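Local coordinates for annexin (Schistosoma mansoni, PDB 4MDU), which binds acidic phospholipid membranes in a calcium-dependent manner, aggregates liposomes when calcium is present, and may support the structural integrity of the parasite's tegument, at the interface of chains A and B. Coordinates in Å, arbitrary orientation; residue numbers count along the deposited sequence, not the author numbering. Chains: chain A/B, Annexin.

The interface of chains A and B. Residues chain A 177, 271-273, 276; chain B 123-127.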
loop_
_atom_site.group_PDB
_atom_site.type_symbol
_atom_site.label_atom_id
_atom_site.label_comp_id
_atom_site.label_asym_id
_atom_site.label_seq_id
_atom_site.Cartn_x
_atom_site.Cartn_y
_atom_site.Cartn_z
ATOM N N ASP A 177 15.082 -2.652 2.251
ATOM C CA ASP A 177 15.291 -1.255 2.596
ATOM C C ASP A 177 14.279 -0.758 3.637
ATOM O O ASP A 177 14.659 -0.156 4.643
ATOM C CB ASP A 177 15.231 -0.412 1.328
ATOM C CG ASP A 177 16.232 -0.871 0.290
ATOM O OD1 ASP A 177 17.398 -1.075 0.686
ATOM O OD2 ASP A 177 15.861 -1.031 -0.900
ATOM N N GLU A 271 12.271 8.017 -6.613
ATOM C CA GLU A 271 13.411 7.101 -6.485
ATOM C C GLU A 271 13.142 5.857 -5.638
ATOM O O GLU A 271 13.947 4.925 -5.605
ATOM C CB GLU A 271 14.619 7.838 -5.911
ATOM C CG GLU A 271 14.996 9.084 -6.698
ATOM C CD GLU A 271 15.214 8.796 -8.171
ATOM O OE1 GLU A 271 14.316 9.112 -8.984
ATOM O OE2 GLU A 271 16.285 8.249 -8.509
ATOM N N THR A 272 12.014 5.838 -4.946
ATOM C CA THR A 272 11.743 4.734 -4.045
ATOM C C THR A 272 10.364 4.163 -4.311
ATOM O O THR A 272 9.548 4.805 -4.967
ATOM C CB THR A 272 11.859 5.176 -2.579
ATOM O OG1 THR A 272 10.899 6.201 -2.317
ATOM C CG2 THR A 272 13.256 5.712 -2.296
ATOM N N SER A 273 10.110 2.957 -3.807
ATOM C CA SER A 273 8.824 2.300 -4.032
ATOM C C SER A 273 8.282 1.639 -2.769
ATOM O O SER A 273 8.982 1.546 -1.750
ATOM C CB SER A 273 8.935 1.255 -5.149
ATOM O OG SER A 273 9.358 1.850 -6.361
ATOM N N TYR A 276 8.822 1.305 1.581
ATOM C CA TYR A 276 10.019 2.083 1.853
ATOM C C TYR A 276 9.726 3.529 1.504
ATOM O O TYR A 276 10.047 4.446 2.264
ATOM C CB TYR A 276 11.216 1.570 1.056
ATOM C CG TYR A 276 12.480 2.343 1.339
ATOM C CD1 TYR A 276 12.979 2.454 2.635
ATOM C CD2 TYR A 276 13.176 2.968 0.315
ATOM C CE1 TYR A 276 14.123 3.170 2.899
ATOM C CE2 TYR A 276 14.329 3.676 0.570
ATOM C CZ TYR A 276 14.801 3.780 1.865
ATOM O OH TYR A 276 15.950 4.510 2.113
ATOM N N GLY B 123 15.310 -1.457 -7.531
ATOM C CA GLY B 123 15.413 -0.104 -7.023
ATOM C C GLY B 123 15.428 -0.015 -5.507
ATOM O O GLY B 123 15.697 -0.991 -4.797
ATOM N N LEU B 124 15.152 1.188 -5.017
ATOM C CA LEU B 124 15.088 1.460 -3.590
ATOM C C LEU B 124 13.694 1.129 -3.072
ATOM O O LEU B 124 12.701 1.690 -3.538
ATOM C CB LEU B 124 15.407 2.930 -3.335
ATOM C CG LEU B 124 16.859 3.302 -3.609
ATOM C CD1 LEU B 124 17.023 4.803 -3.709
ATOM C CD2 LEU B 124 17.740 2.717 -2.521
ATOM N N GLY B 125 13.627 0.230 -2.100
ATOM C CA GLY B 125 12.352 -0.299 -1.662
ATOM C C GLY B 125 11.892 -1.324 -2.681
ATOM O O GLY B 125 12.647 -1.707 -3.581
ATOM N N THR B 126 10.645 -1.752 -2.543
ATOM C CA THR B 126 10.084 -2.815 -3.351
ATOM C C THR B 126 8.740 -2.385 -3.874
ATOM O O THR B 126 7.874 -1.994 -3.099
ATOM C CB THR B 126 9.867 -4.072 -2.507
ATOM O OG1 THR B 126 11.138 -4.533 -2.039
ATOM C CG2 THR B 126 9.240 -5.140 -3.346
ATOM N N ASN B 127 8.559 -2.429 -5.186
ATOM C CA ASN B 127 7.263 -2.064 -5.728
ATOM C C ASN B 127 6.313 -3.249 -5.658
ATOM O O ASN B 127 6.060 -3.906 -6.655
ATOM C CB ASN B 127 7.383 -1.574 -7.155
ATOM C CG ASN B 127 6.212 -0.743 -7.554
ATOM O OD1 ASN B 127 5.155 -0.817 -6.934
ATOM N ND2 ASN B 127 6.385 0.067 -8.591
HETATM O O HOH W 1 9.541 -1.368 0.041
HETATM O O HOH W 2 15.231 -3.082 -3.396
#
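A:Asp177 OD2, a carboxylate oxygen, takes a hydrogen bond from the backbone N of B:Gly125 at 2.8 Å. The bond is nearly straight, 168° at the hydrogen. The N-H meets the anti side of the oxygen, 19° out of the carboxylate plane. A water also pairs with A:Asp177 OD2 at 3.3 Å. That water also reaches the carbonyl oxygens of B:Gly123 and B:Gly125, so the carboxylate is joined to the loop directly and through solvent. A:Asp177 is the first residue of helix 177-186. The positive end of the helix dipole would probably favour its charged form.

The loop B:Gly123-B:Asn127 belongs to the second annexin repeat. Its residues B:Gly123 and B:Gly125 are calcium ligands, but this is the calcium-free form. Here B:Leu124 and B:Gly125 pair in parallel with A:Thr272 and A:Ser273, the short strand 272-273 of chain A. A:Ser273 N donates to B:Leu124 O at 2.9 Å, close to the C=O axis but clearly bent at the hydrogen. B:Leu124 thus has its carbonyl fixed on chain A, while its side chain packs against the end of helix 264-271. CB and CD1 of this leucine lie alongside the carbonyl oxygen of A:Glu271, and B:Leu124 CB also touches the A:Thr272 methyl CG2 at 3.7 Å.

A:Tyr276 has CG anti to its backbone N (chi1 -179°), which lays the ring alongside the B:Leu124 side chain, the two pointing the same way, with CD2 at the B:Leu124-B:Gly125 peptide. A:Tyr276 CB rests 3.5 Å from B:Gly125 CA. A:Asp177 CB sits over the centre of one face of the A:Tyr276 ring, 3.8 Å above the plane. A second water links A:Tyr276 N to B:Thr126 N.

The protein is a homodimer, and this patch recurs with the chains exchanged across the two-fold axis. Nearby, A:Ser273 CB packs against B:Asn127 CA at 3.8 Å.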